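D-glycero-D-manno-heptose 1-phosphate kinase (Bacteroides thetaiotaomicron, PDB 3K85) probably transfers a phosphate group from ATP to a sugar substrate such as D-glycero-D-manno-heptose 1-phosphate. Local coordinates at residues I53-D59 with F99-N105; A144-R149 with G157-Q161; M199-T204 with N323-F329; S117-V121 with D160-A165. One frame throughout, in Å; residues are numbered along the deposited sequence.

Contact 1. Residues I53-D59 with F99-N105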
loop_
_atom_site.group_PDB
_atom_site.type_symbol
_atom_site.label_atom_id
_atom_site.label_comp_id
_atom_site.label_asym_id
_atom_site.label_seq_id
_atom_site.Cartn_x
_atom_site.Cartn_y
_atom_site.Cartn_z
ATOM N N ILE A 53 26.489 -23.134 -23.137
ATOM C CA ILE A 53 25.325 -22.601 -22.451
ATOM C C ILE A 53 24.390 -23.775 -22.244
ATOM O O ILE A 53 23.731 -24.244 -23.170
ATOM C CB ILE A 53 24.622 -21.505 -23.266
ATOM C CG1 ILE A 53 23.232 -21.248 -22.684
ATOM C CG2 ILE A 53 24.554 -21.902 -24.726
ATOM C CD1 ILE A 53 22.433 -20.216 -23.440
ATOM N N GLU A 54 24.351 -24.247 -21.006
ATOM C CA GLU A 54 23.545 -25.395 -20.636
ATOM C C GLU A 54 22.202 -25.016 -20.032
ATOM O O GLU A 54 22.134 -24.251 -19.072
ATOM C CB GLU A 54 24.341 -26.248 -19.656
ATOM C CG GLU A 54 25.756 -26.520 -20.137
ATOM C CD GLU A 54 26.581 -27.297 -19.131
ATOM O OE1 GLU A 54 26.161 -28.418 -18.759
ATOM O OE2 GLU A 54 27.651 -26.789 -18.717
ATOM N N ILE A 55 21.137 -25.572 -20.598
ATOM C CA ILE A 55 19.779 -25.313 -20.137
ATOM C C ILE A 55 19.087 -26.542 -19.526
ATOM O O ILE A 55 18.924 -27.573 -20.178
ATOM C CB ILE A 55 18.926 -24.779 -21.298
ATOM C CG1 ILE A 55 19.428 -23.384 -21.689
ATOM C CG2 ILE A 55 17.456 -24.771 -20.916
ATOM C CD1 ILE A 55 18.783 -22.821 -22.938
ATOM N N ASN A 56 18.690 -26.426 -18.263
ATOM C CA ASN A 56 17.995 -27.510 -17.583
ATOM C C ASN A 56 16.695 -26.928 -17.022
ATOM O O ASN A 56 16.622 -26.551 -15.855
ATOM C CB ASN A 56 18.877 -28.086 -16.471
ATOM C CG ASN A 56 18.211 -29.231 -15.737
ATOM O OD1 ASN A 56 17.253 -29.822 -16.231
ATOM N ND2 ASN A 56 18.717 -29.556 -14.552
ATOM N N ALA A 57 15.676 -26.847 -17.877
ATOM C CA ALA A 57 14.386 -26.284 -17.512
ATOM C C ALA A 57 13.275 -27.314 -17.325
ATOM O O ALA A 57 12.642 -27.747 -18.284
ATOM C CB ALA A 57 13.968 -25.268 -18.562
ATOM N N TYR A 58 13.024 -27.684 -16.077
ATOM C CA TYR A 58 11.988 -28.652 -15.766
ATOM C C TYR A 58 10.601 -28.159 -16.194
ATOM O O TYR A 58 9.689 -28.963 -16.425
ATOM C CB TYR A 58 12.013 -28.955 -14.260
ATOM C CG TYR A 58 13.325 -29.562 -13.807
ATOM C CD1 TYR A 58 13.482 -30.944 -13.698
ATOM C CD2 TYR A 58 14.433 -28.757 -13.567
ATOM C CE1 TYR A 58 14.716 -31.507 -13.363
ATOM C CE2 TYR A 58 15.665 -29.303 -13.239
ATOM C CZ TYR A 58 15.804 -30.681 -13.139
ATOM O OH TYR A 58 17.039 -31.217 -12.841
ATOM N N ASP A 59 10.443 -26.843 -16.308
ATOM C CA ASP A 59 9.161 -26.255 -16.689
ATOM C C ASP A 59 8.926 -26.305 -18.190
ATOM O O ASP A 59 7.812 -26.549 -18.640
ATOM C CB ASP A 59 9.071 -24.802 -16.198
ATOM C CG ASP A 59 10.219 -23.955 -16.689
ATOM O OD1 ASP A 59 11.369 -24.356 -16.438
ATOM O OD2 ASP A 59 9.978 -22.898 -17.318
ATOM N N PHE A 99 27.249 -20.121 -19.553
ATOM C CA PHE A 99 26.703 -20.366 -18.223
ATOM C C PHE A 99 25.786 -21.575 -18.154
ATOM O O PHE A 99 25.372 -22.127 -19.172
ATOM C CB PHE A 99 25.903 -19.145 -17.781
ATOM C CG PHE A 99 24.733 -18.847 -18.680
ATOM C CD1 PHE A 99 23.490 -19.407 -18.431
ATOM C CD2 PHE A 99 24.898 -18.056 -19.821
ATOM C CE1 PHE A 99 22.420 -19.190 -19.305
ATOM C CE2 PHE A 99 23.840 -17.831 -20.704
ATOM C CZ PHE A 99 22.596 -18.399 -20.447
ATOM N N LYS A 100 25.453 -21.960 -16.927
ATOM C CA LYS A 100 24.559 -23.075 -16.685
ATOM C C LYS A 100 23.333 -22.420 -16.062
ATOM O O LYS A 100 23.469 -21.561 -15.190
ATOM C CB LYS A 100 25.211 -24.062 -15.709
ATOM C CG LYS A 100 24.498 -25.407 -15.595
ATOM C CD LYS A 100 25.089 -26.300 -14.481
ATOM C CE LYS A 100 26.523 -26.781 -14.762
ATOM N NZ LYS A 100 27.564 -25.713 -14.658
ATOM N N ILE A 101 22.142 -22.793 -16.521
ATOM C CA ILE A 101 20.923 -22.208 -15.983
ATOM C C ILE A 101 19.843 -23.257 -15.734
ATOM O O ILE A 101 19.477 -24.014 -16.632
ATOM C CB ILE A 101 20.379 -21.087 -16.918
ATOM C CG1 ILE A 101 19.114 -20.475 -16.315
ATOM C CG2 ILE A 101 20.119 -21.634 -18.311
ATOM C CD1 ILE A 101 18.502 -19.372 -17.150
ATOM N N THR A 102 19.338 -23.292 -14.500
ATOM C CA THR A 102 18.316 -24.261 -14.111
ATOM C C THR A 102 16.973 -23.603 -13.876
ATOM O O THR A 102 16.898 -22.500 -13.354
ATOM C CB THR A 102 18.746 -24.992 -12.853
ATOM O OG1 THR A 102 19.995 -25.632 -13.113
ATOM C CG2 THR A 102 17.707 -26.022 -12.439
ATOM N N THR A 103 15.900 -24.293 -14.221
ATOM C CA THR A 103 14.596 -23.689 -14.086
ATOM C C THR A 103 13.465 -24.645 -13.742
ATOM O O THR A 103 13.381 -25.731 -14.303
ATOM C CB THR A 103 14.239 -22.969 -15.411
ATOM O OG1 THR A 103 15.030 -21.783 -15.549
ATOM C CG2 THR A 103 12.810 -22.589 -15.437
ATOM N N TYR A 104 12.600 -24.238 -12.817
ATOM C CA TYR A 104 11.431 -25.040 -12.472
ATOM C C TYR A 104 10.355 -24.169 -11.838
ATOM O O TYR A 104 10.648 -23.126 -11.268
ATOM C CB TYR A 104 11.801 -26.262 -11.600
ATOM C CG TYR A 104 12.090 -26.026 -10.141
ATOM C CD1 TYR A 104 11.057 -26.013 -9.197
ATOM C CD2 TYR A 104 13.403 -25.853 -9.692
ATOM C CE1 TYR A 104 11.326 -25.831 -7.831
ATOM C CE2 TYR A 104 13.684 -25.670 -8.330
ATOM C CZ TYR A 104 12.642 -25.657 -7.405
ATOM O OH TYR A 104 12.920 -25.448 -6.068
ATOM N N ASN A 105 9.109 -24.603 -11.983
ATOM C CA ASN A 105 7.942 -23.878 -11.498
ATOM C C ASN A 105 7.121 -24.781 -10.578
ATOM O O ASN A 105 7.252 -25.999 -10.632
ATOM C CB ASN A 105 7.103 -23.453 -12.713
ATOM C CG ASN A 105 6.206 -22.261 -12.432
ATOM O OD1 ASN A 105 5.208 -22.372 -11.718
ATOM N ND2 ASN A 105 6.561 -21.104 -12.996
#
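Five backbone hydrogen bonds tie 53-59 to 99-105. Glu54 N donates to Phe99 O (3.0 Å), Ile101 N to Glu54 O (2.9 Å), Asn56 N to Ile101 O (3.0 Å), Thr103 N to Asn56 O (2.9 Å) and Tyr58 N to Thr103 O (2.7 Å, 133° at the hydrogen). Glu54 and Asn56 thus bond through both N and O, each to the two residues flanking its partner, which is the signature of a parallel ladder; the strand axes run 12° apart and approach to 4.5 Å. On the face of Glu54, Asn56, Lys100 and Thr102, charges come near without a salt bridge, Glu54 OE2 lying 4.2 Å from Lys100 NZ, and Asn56 ND2 donates to Tyr58 OH (2.9 Å) within its own segment. The other face is largely apolar: Ile53 CG1 lies 4.1 Å from the centroid of the Phe99 ring, 27° off its normal, a CH-pi contact, and Ile55 CG1 meets Ile101 CG2 at 3.9 Å. Helix 79-91 packs against this face through Ile81, which touches Ile55, Ala57, Ile101 and Thr103. Within the sheet, strand 62-67 pairs with the outer edge of 52-57, and strand 39-47 with the far edge of 99-105.

Contact 2. Residues A144-R149 with G157-Q161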
loop_
_atom_site.group_PDB
_atom_site.type_symbol
_atom_site.label_atom_id
_atom_site.label_comp_id
_atom_site.label_asym_id
_atom_site.label_seq_id
_atom_site.Cartn_x
_atom_site.Cartn_y
_atom_site.Cartn_z
ATOM N N ALA A 144 9.387 -7.628 -19.397
ATOM C CA ALA A 144 8.857 -8.983 -19.386
ATOM C C ALA A 144 7.660 -9.092 -20.319
ATOM O O ALA A 144 7.508 -10.084 -21.034
ATOM C CB ALA A 144 8.457 -9.387 -17.963
ATOM N N TYR A 145 6.809 -8.071 -20.300
ATOM C CA TYR A 145 5.628 -8.045 -21.149
ATOM C C TYR A 145 6.074 -7.992 -22.600
ATOM O O TYR A 145 5.470 -8.620 -23.469
ATOM C CB TYR A 145 4.781 -6.813 -20.851
ATOM C CG TYR A 145 3.539 -6.695 -21.704
ATOM C CD1 TYR A 145 2.394 -7.435 -21.410
ATOM C CD2 TYR A 145 3.500 -5.825 -22.797
ATOM C CE1 TYR A 145 1.231 -7.308 -22.180
ATOM C CE2 TYR A 145 2.348 -5.689 -23.580
ATOM C CZ TYR A 145 1.214 -6.431 -23.265
ATOM O OH TYR A 145 0.061 -6.285 -24.017
ATOM N N GLU A 146 7.137 -7.240 -22.860
ATOM C CA GLU A 146 7.631 -7.112 -24.218
ATOM C C GLU A 146 8.291 -8.376 -24.757
ATOM O O GLU A 146 8.107 -8.710 -25.930
ATOM C CB GLU A 146 8.579 -5.916 -24.324
ATOM C CG GLU A 146 7.824 -4.621 -24.590
ATOM C CD GLU A 146 8.723 -3.409 -24.645
ATOM O OE1 GLU A 146 9.765 -3.472 -25.333
ATOM O OE2 GLU A 146 8.379 -2.389 -24.006
ATOM N N ILE A 147 9.039 -9.086 -23.915
ATOM C CA ILE A 147 9.688 -10.313 -24.359
ATOM C C ILE A 147 8.644 -11.371 -24.664
ATOM O O ILE A 147 8.674 -12.016 -25.709
ATOM C CB ILE A 147 10.619 -10.892 -23.289
ATOM C CG1 ILE A 147 11.834 -9.996 -23.098
ATOM C CG2 ILE A 147 11.067 -12.289 -23.694
ATOM C CD1 ILE A 147 12.678 -10.403 -21.897
ATOM N N GLU A 148 7.710 -11.536 -23.739
ATOM C CA GLU A 148 6.668 -12.540 -23.874
ATOM C C GLU A 148 5.636 -12.232 -24.955
ATOM O O GLU A 148 5.388 -13.048 -25.836
ATOM C CB GLU A 148 5.992 -12.723 -22.512
ATOM C CG GLU A 148 4.746 -13.594 -22.484
ATOM C CD GLU A 148 4.339 -13.959 -21.055
ATOM O OE1 GLU A 148 4.617 -13.153 -20.133
ATOM O OE2 GLU A 148 3.733 -15.038 -20.857
ATOM N N ARG A 149 5.051 -11.045 -24.887
ATOM C CA ARG A 149 4.020 -10.636 -25.827
ATOM C C ARG A 149 4.465 -10.311 -27.257
ATOM O O ARG A 149 3.763 -10.661 -28.203
ATOM C CB ARG A 149 3.252 -9.456 -25.226
ATOM C CG ARG A 149 2.542 -9.807 -23.914
ATOM C CD ARG A 149 1.273 -10.613 -24.180
ATOM N NE ARG A 149 1.110 -11.766 -23.292
ATOM C CZ ARG A 149 0.954 -11.696 -21.973
ATOM N NH1 ARG A 149 0.943 -10.522 -21.366
ATOM N NH2 ARG A 149 0.788 -12.803 -21.262
ATOM N N GLY A 157 -2.865 -10.571 -21.166
ATOM C CA GLY A 157 -2.955 -9.280 -20.499
ATOM C C GLY A 157 -1.646 -8.728 -19.949
ATOM O O GLY A 157 -0.564 -9.070 -20.421
ATOM N N LYS A 158 -1.735 -7.876 -18.932
ATOM C CA LYS A 158 -0.533 -7.274 -18.369
ATOM C C LYS A 158 -0.395 -7.491 -16.866
ATOM O O LYS A 158 0.700 -7.396 -16.316
ATOM C CB LYS A 158 -0.528 -5.768 -18.647
ATOM C CG LYS A 158 -0.887 -5.383 -20.084
ATOM C CD LYS A 158 -1.067 -3.877 -20.218
ATOM C CE LYS A 158 -1.595 -3.473 -21.605
ATOM N NZ LYS A 158 -3.016 -3.885 -21.847
ATOM N N GLN A 159 -1.497 -7.790 -16.200
ATOM C CA GLN A 159 -1.453 -7.958 -14.759
ATOM C C GLN A 159 -0.394 -8.943 -14.246
ATOM O O GLN A 159 0.273 -8.664 -13.242
ATOM C CB GLN A 159 -2.841 -8.328 -14.219
ATOM C CG GLN A 159 -3.324 -9.725 -14.546
ATOM C CD GLN A 159 -4.488 -10.125 -13.674
ATOM O OE1 GLN A 159 -4.431 -9.979 -12.451
ATOM N NE2 GLN A 159 -5.552 -10.633 -14.288
ATOM N N ASP A 160 -0.223 -10.063 -14.950
ATOM C CA ASP A 160 0.742 -11.099 -14.576
ATOM C C ASP A 160 2.183 -10.638 -14.449
ATOM O O ASP A 160 2.852 -10.951 -13.466
ATOM C CB ASP A 160 0.701 -12.261 -15.575
ATOM C CG ASP A 160 -0.640 -12.954 -15.607
ATOM O OD1 ASP A 160 -1.557 -12.532 -14.859
ATOM O OD2 ASP A 160 -0.777 -13.923 -16.387
ATOM N N GLN A 161 2.683 -9.914 -15.437
ATOM C CA GLN A 161 4.067 -9.463 -15.351
ATOM C C GLN A 161 4.300 -8.556 -14.140
ATOM O O GLN A 161 5.286 -8.703 -13.412
ATOM C CB GLN A 161 4.485 -8.716 -16.626
ATOM C CG GLN A 161 4.685 -9.603 -17.854
ATOM C CD GLN A 161 3.388 -9.944 -18.571
ATOM O OE1 GLN A 161 2.293 -9.726 -18.058
ATOM N NE2 GLN A 161 3.515 -10.491 -19.776
#
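Gln161 lodges its side chain as a knob in a hole of helix 137-151 made by Ala144, Tyr145, Glu148 and Arg149, and the other segment covers 97 Å² of it. The aliphatic base of the knob rests on Ala144: Gln161 CG lies 3.8 Å from Ala144 CB. A p rotamer about chi2 (82°) bends the chain so that Gln161 NE2 comes 3.5 Å from Tyr145 CA. Tyr145 extends the overlap toward the start of helix 159-166, its CE1 being 3.5 Å from CG of Lys158, the residue at the N-cap position. Polar groups crowd round the amide without fulfilling bond criteria. Gln161 NE2 sits 2.9 Å from Glu148 OE1, but the angle is poor, and 3.0 Å from Arg149 NH1, where both are donors. Glu148 is satisfied at the start of helix 115-131, OE1 by Ser117 and OE2 by Ser116; its OE2 also lies 3.7 Å from Arg149 NH2, a long ion pair within 144-149, well out of the guanidinium plane. Lys158 NZ is hydrogen-bonded to Asp20 O, Ser22 and Ser25. The chemistry therefore implies that the knob-into-hole fit and van der Waals contact carry the join, while Glu148 and Lys158 find firmer partners outside it.

Contact 3. Residues M199-T204 with N323-F329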
loop_
_atom_site.group_PDB
_atom_site.type_symbol
_atom_site.label_atom_id
_atom_site.label_comp_id
_atom_site.label_asym_id
_atom_site.label_seq_id
_atom_site.Cartn_x
_atom_site.Cartn_y
_atom_site.Cartn_z
HETATM N N MSE A 199 -10.524 -19.002 2.052
HETATM C CA MSE A 199 -10.371 -19.388 0.649
HETATM C C MSE A 199 -9.842 -20.772 0.336
HETATM O O MSE A 199 -8.980 -21.313 1.028
HETATM C CB MSE A 199 -9.505 -18.371 -0.086
HETATM C CG MSE A 199 -10.218 -17.088 -0.424
HETATM SE SE MSE A 199 -9.003 -15.762 -1.127
HETATM C CE MSE A 199 -8.132 -16.835 -2.494
ATOM N N VAL A 200 -10.365 -21.329 -0.748
ATOM C CA VAL A 200 -9.964 -22.643 -1.209
ATOM C C VAL A 200 -9.557 -22.557 -2.686
ATOM O O VAL A 200 -10.297 -22.024 -3.516
ATOM C CB VAL A 200 -11.120 -23.656 -1.053
ATOM C CG1 VAL A 200 -10.611 -25.073 -1.294
ATOM C CG2 VAL A 200 -11.728 -23.538 0.330
ATOM N N LEU A 201 -8.367 -23.061 -2.992
ATOM C CA LEU A 201 -7.840 -23.086 -4.352
ATOM C C LEU A 201 -8.008 -24.502 -4.880
ATOM O O LEU A 201 -7.381 -25.432 -4.371
ATOM C CB LEU A 201 -6.359 -22.728 -4.351
ATOM C CG LEU A 201 -5.963 -21.304 -4.725
ATOM C CD1 LEU A 201 -5.123 -21.355 -5.992
ATOM C CD2 LEU A 201 -7.201 -20.437 -4.924
ATOM N N TYR A 202 -8.837 -24.673 -5.903
ATOM C CA TYR A 202 -9.071 -26.006 -6.449
ATOM C C TYR A 202 -8.908 -26.138 -7.964
ATOM O O TYR A 202 -9.587 -25.465 -8.741
ATOM C CB TYR A 202 -10.470 -26.483 -6.043
ATOM C CG TYR A 202 -10.828 -27.847 -6.578
ATOM C CD1 TYR A 202 -10.068 -28.969 -6.245
ATOM C CD2 TYR A 202 -11.921 -28.017 -7.432
ATOM C CE1 TYR A 202 -10.385 -30.232 -6.753
ATOM C CE2 TYR A 202 -12.249 -29.274 -7.947
ATOM C CZ TYR A 202 -11.475 -30.376 -7.604
ATOM O OH TYR A 202 -11.784 -31.614 -8.124
ATOM N N PHE A 203 -8.000 -27.019 -8.373
ATOM C CA PHE A 203 -7.753 -27.268 -9.788
ATOM C C PHE A 203 -8.531 -28.518 -10.192
ATOM O O PHE A 203 -8.962 -29.287 -9.334
ATOM C CB PHE A 203 -6.266 -27.499 -10.047
ATOM C CG PHE A 203 -5.396 -26.316 -9.732
ATOM C CD1 PHE A 203 -5.190 -25.913 -8.416
ATOM C CD2 PHE A 203 -4.744 -25.632 -10.751
ATOM C CE1 PHE A 203 -4.340 -24.848 -8.119
ATOM C CE2 PHE A 203 -3.892 -24.566 -10.465
ATOM C CZ PHE A 203 -3.690 -24.176 -9.145
ATOM N N THR A 204 -8.705 -28.728 -11.493
ATOM C CA THR A 204 -9.435 -29.900 -11.965
ATOM C C THR A 204 -8.494 -30.950 -12.547
ATOM O O THR A 204 -7.278 -30.885 -12.353
ATOM C CB THR A 204 -10.466 -29.522 -13.038
ATOM O OG1 THR A 204 -11.221 -28.386 -12.602
ATOM C CG2 THR A 204 -11.417 -30.681 -13.273
ATOM N N ASN A 323 -12.396 -35.587 -8.599
ATOM C CA ASN A 323 -11.323 -36.053 -9.462
ATOM C C ASN A 323 -10.103 -35.136 -9.473
ATOM O O ASN A 323 -9.070 -35.473 -10.052
ATOM C CB ASN A 323 -11.858 -36.247 -10.880
ATOM C CG ASN A 323 -10.867 -36.950 -11.779
ATOM O OD1 ASN A 323 -10.245 -37.940 -11.384
ATOM N ND2 ASN A 323 -10.721 -36.452 -13.003
ATOM N N GLY A 324 -10.223 -33.982 -8.823
ATOM C CA GLY A 324 -9.114 -33.045 -8.762
ATOM C C GLY A 324 -8.602 -32.869 -7.343
ATOM O O GLY A 324 -9.034 -33.574 -6.429
ATOM N N PHE A 325 -7.683 -31.928 -7.151
ATOM C CA PHE A 325 -7.124 -31.675 -5.825
ATOM C C PHE A 325 -7.177 -30.208 -5.414
ATOM O O PHE A 325 -7.222 -29.310 -6.257
ATOM C CB PHE A 325 -5.670 -32.157 -5.744
ATOM C CG PHE A 325 -4.727 -31.461 -6.702
ATOM C CD1 PHE A 325 -3.349 -31.561 -6.521
ATOM C CD2 PHE A 325 -5.204 -30.734 -7.794
ATOM C CE1 PHE A 325 -2.461 -30.952 -7.410
ATOM C CE2 PHE A 325 -4.327 -30.120 -8.689
ATOM C CZ PHE A 325 -2.953 -30.231 -8.495
ATOM N N VAL A 326 -7.180 -29.977 -4.105
ATOM C CA VAL A 326 -7.192 -28.624 -3.580
ATOM C C VAL A 326 -5.741 -28.229 -3.330
ATOM O O VAL A 326 -4.984 -28.965 -2.695
ATOM C CB VAL A 326 -8.005 -28.537 -2.268
ATOM C CG1 VAL A 326 -7.639 -27.274 -1.494
ATOM C CG2 VAL A 326 -9.490 -28.531 -2.592
HETATM N N MSE A 327 -5.357 -27.073 -3.855
HETATM C CA MSE A 327 -3.996 -26.583 -3.706
HETATM C C MSE A 327 -3.877 -25.598 -2.546
HETATM O O MSE A 327 -4.406 -24.489 -2.598
HETATM C CB MSE A 327 -3.537 -25.922 -5.014
HETATM C CG MSE A 327 -2.113 -25.378 -4.990
HETATM SE SE MSE A 327 -0.765 -26.706 -4.525
HETATM C CE MSE A 327 -0.124 -27.157 -6.297
ATOM N N PRO A 328 -3.185 -26.003 -1.472
ATOM C CA PRO A 328 -3.004 -25.137 -0.307
ATOM C C PRO A 328 -2.062 -23.985 -0.653
ATOM O O PRO A 328 -1.063 -24.167 -1.355
ATOM C CB PRO A 328 -2.421 -26.087 0.731
ATOM C CG PRO A 328 -1.606 -27.013 -0.106
ATOM C CD PRO A 328 -2.539 -27.310 -1.254
ATOM N N PHE A 329 -2.377 -22.798 -0.150
ATOM C CA PHE A 329 -1.559 -21.640 -0.455
ATOM C C PHE A 329 -1.602 -20.615 0.665
ATOM O O PHE A 329 -2.402 -20.702 1.591
ATOM C CB PHE A 329 -2.081 -20.970 -1.730
ATOM C CG PHE A 329 -3.325 -20.164 -1.506
ATOM C CD1 PHE A 329 -3.245 -18.796 -1.266
ATOM C CD2 PHE A 329 -4.567 -20.787 -1.415
ATOM C CE1 PHE A 329 -4.383 -18.064 -0.929
ATOM C CE2 PHE A 329 -5.720 -20.061 -1.075
ATOM C CZ PHE A 329 -5.626 -18.701 -0.831
#
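Leu201 and Phe203 form the apolar middle against Met327 and Phe329: Leu201 CG lies 3.6 Å from Phe329 CD2, and Phe203 CE1 3.4 Å from Met327 CB. Around them, Met199 CE reaches Phe329 CZ (3.5 Å) and Phe203 CB meets Phe325 CE2 (3.5 Å); Met199 and Met327 are both selenomethionines. On the other side of the backbone, Val200 CG1 meets Val326 CG1 and Tyr202 CD1 meets Val326 CG2, both at 3.7 Å. The backbones come together where Tyr202 bridges Val326, their CA atoms 4.3 Å apart. Met327 N donates to Leu201 O (2.7 Å) and, less securely placed, Phe203 N to Phe325 O (3.2 Å). At the outer end Gly324 N makes a weak hydrogen bond to Tyr202 OH (2.9 Å). End-to-end directions 143° apart make 323-329 a roughly antiparallel edge alongside strand 199-202, whose other edge bonds to strand 303-306. Following helix 309-320, it occupies the place of the fourth strand, consistent with the 4-1-3-2 order of the ferredoxin-like C-terminal domain of GHMP kinases.

Contact 4. Residues S117-V121 with D160-A165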
loop_
_atom_site.group_PDB
_atom_site.type_symbol
_atom_site.label_atom_id
_atom_site.label_comp_id
_atom_site.label_asym_id
_atom_site.label_seq_id
_atom_site.Cartn_x
_atom_site.Cartn_y
_atom_site.Cartn_z
ATOM N N SER A 117 4.437 -15.659 -17.278
ATOM C CA SER A 117 4.929 -14.327 -16.944
ATOM C C SER A 117 5.783 -14.361 -15.673
ATOM O O SER A 117 6.822 -13.706 -15.584
ATOM C CB SER A 117 3.747 -13.381 -16.770
ATOM O OG SER A 117 2.932 -13.392 -17.932
ATOM N N THR A 118 5.352 -15.140 -14.690
ATOM C CA THR A 118 6.102 -15.241 -13.452
ATOM C C THR A 118 7.496 -15.761 -13.747
ATOM O O THR A 118 8.483 -15.211 -13.237
ATOM C CB THR A 118 5.395 -16.165 -12.451
ATOM O OG1 THR A 118 4.244 -15.494 -11.931
ATOM C CG2 THR A 118 6.317 -16.537 -11.308
HETATM N N MSE A 119 7.588 -16.792 -14.590
HETATM C CA MSE A 119 8.893 -17.366 -14.931
HETATM C C MSE A 119 9.800 -16.408 -15.700
HETATM O O MSE A 119 11.021 -16.375 -15.467
HETATM C CB MSE A 119 8.729 -18.669 -15.723
HETATM C CG MSE A 119 10.061 -19.269 -16.196
HETATM SE SE MSE A 119 11.335 -19.667 -14.762
HETATM C CE MSE A 119 10.347 -21.150 -13.979
ATOM N N VAL A 120 9.221 -15.647 -16.629
ATOM C CA VAL A 120 9.999 -14.667 -17.396
ATOM C C VAL A 120 10.580 -13.638 -16.409
ATOM O O VAL A 120 11.759 -13.287 -16.482
ATOM C CB VAL A 120 9.113 -13.927 -18.441
ATOM C CG1 VAL A 120 9.877 -12.743 -19.035
ATOM C CG2 VAL A 120 8.700 -14.888 -19.549
ATOM N N VAL A 121 9.757 -13.173 -15.474
ATOM C CA VAL A 121 10.228 -12.218 -14.474
ATOM C C VAL A 121 11.360 -12.849 -13.669
ATOM O O VAL A 121 12.414 -12.253 -13.483
ATOM C CB VAL A 121 9.089 -11.802 -13.499
ATOM C CG1 VAL A 121 9.643 -10.881 -12.380
ATOM C CG2 VAL A 121 7.973 -11.101 -14.286
ATOM N N ASP A 160 -0.223 -10.063 -14.950
ATOM C CA ASP A 160 0.742 -11.099 -14.576
ATOM C C ASP A 160 2.183 -10.638 -14.449
ATOM O O ASP A 160 2.852 -10.951 -13.466
ATOM C CB ASP A 160 0.701 -12.261 -15.575
ATOM C CG ASP A 160 -0.640 -12.954 -15.607
ATOM O OD1 ASP A 160 -1.557 -12.532 -14.859
ATOM O OD2 ASP A 160 -0.777 -13.923 -16.387
ATOM N N GLN A 161 2.683 -9.914 -15.437
ATOM C CA GLN A 161 4.067 -9.463 -15.351
ATOM C C GLN A 161 4.300 -8.556 -14.140
ATOM O O GLN A 161 5.286 -8.703 -13.412
ATOM C CB GLN A 161 4.485 -8.716 -16.626
ATOM C CG GLN A 161 4.685 -9.603 -17.854
ATOM C CD GLN A 161 3.388 -9.944 -18.571
ATOM O OE1 GLN A 161 2.293 -9.726 -18.058
ATOM N NE2 GLN A 161 3.515 -10.491 -19.776
ATOM N N TYR A 162 3.378 -7.626 -13.922
ATOM C CA TYR A 162 3.512 -6.679 -12.823
ATOM C C TYR A 162 3.355 -7.317 -11.450
ATOM O O TYR A 162 4.067 -6.951 -10.506
ATOM C CB TYR A 162 2.508 -5.533 -13.005
ATOM C CG TYR A 162 2.900 -4.566 -14.100
ATOM C CD1 TYR A 162 3.683 -3.449 -13.815
ATOM C CD2 TYR A 162 2.559 -4.810 -15.430
ATOM C CE1 TYR A 162 4.127 -2.599 -14.828
ATOM C CE2 TYR A 162 3.006 -3.961 -16.459
ATOM C CZ TYR A 162 3.791 -2.865 -16.147
ATOM O OH TYR A 162 4.295 -2.057 -17.149
ATOM N N ALA A 163 2.429 -8.268 -11.328
ATOM C CA ALA A 163 2.223 -8.931 -10.049
ATOM C C ALA A 163 3.516 -9.649 -9.648
ATOM O O ALA A 163 4.010 -9.500 -8.528
ATOM C CB ALA A 163 1.073 -9.918 -10.145
ATOM N N ALA A 164 4.091 -10.394 -10.581
ATOM C CA ALA A 164 5.308 -11.136 -10.294
ATOM C C ALA A 164 6.465 -10.265 -9.821
ATOM O O ALA A 164 7.154 -10.614 -8.859
ATOM C CB ALA A 164 5.729 -11.939 -11.522
ATOM N N ALA A 165 6.682 -9.136 -10.491
ATOM C CA ALA A 165 7.785 -8.249 -10.138
ATOM C C ALA A 165 7.556 -7.387 -8.896
ATOM O O ALA A 165 8.505 -7.083 -8.165
ATOM C CB ALA A 165 8.142 -7.350 -11.342
#
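Ser117 opens the interface, its OG 3.4 Å from Asp160 CB and 3.5 Å from Gln161 NE2; the second pair has too poor an angle for a hydrogen bond, and the hydroxyl instead pairs with Glu148 of helix 137-151. Thr118, one residue on, brings its CA to 3.8 Å from Ala164 CB, a close approach that the small alanine permits (CA-CA 5.2 Å), while its OG1 is bonded to Pro9 O and Gly114 O. Met119, a selenomethionine, points away and touches strand 99-105. Val121 closes the walk as the main apolar member: its CG2 meets Ala164 CB (3.7 Å) and Gln161 O (3.7 Å), and its CG1 meets Ala165 CB (4.0 Å). The helix axes approach to 8.4 Å and cross at -50°. Asp160 also forms a salt bridge to Arg11 of strand 4-15. Ser117 and Val121, four residues apart, form a ridge that lies between the rows Asp160-Ala164 and Gln161-Ala165, so the packing is ridges-into-grooves of the i, i+4 kind. Helix 115-131 follows the glycine-rich phosphate-binding loop, as in other GHMP kinases, which places this buried crossing in the helical layer of the N-terminal domain.

Contact 4 is the buried core, its centre about 5 Å from the centre of the chain, whereas contacts 1, 2 and 3 are partly buried, their centres about 20, 10 and 17 Å from that same point. Contacts 2 and 4 share Asp160 and Gln161 of helix 159-166 and have centres about 7 Å apart; Glu148 OE1 and Ser117 OG, 2.8 Å apart, link them by a probable hydrogen bond. Contact 1 reaches contact 4 through Met119, whose CE lies 3.2 Å from Thr103 CG2. Contact 3 touches none of the others, in keeping with its place in the C-terminal half. The chemistry divides likewise: backbone hydrogen bonds join strands or strand-like chain in contacts 1 and 3, while side-chain packing joins helices in contacts 2 and 4.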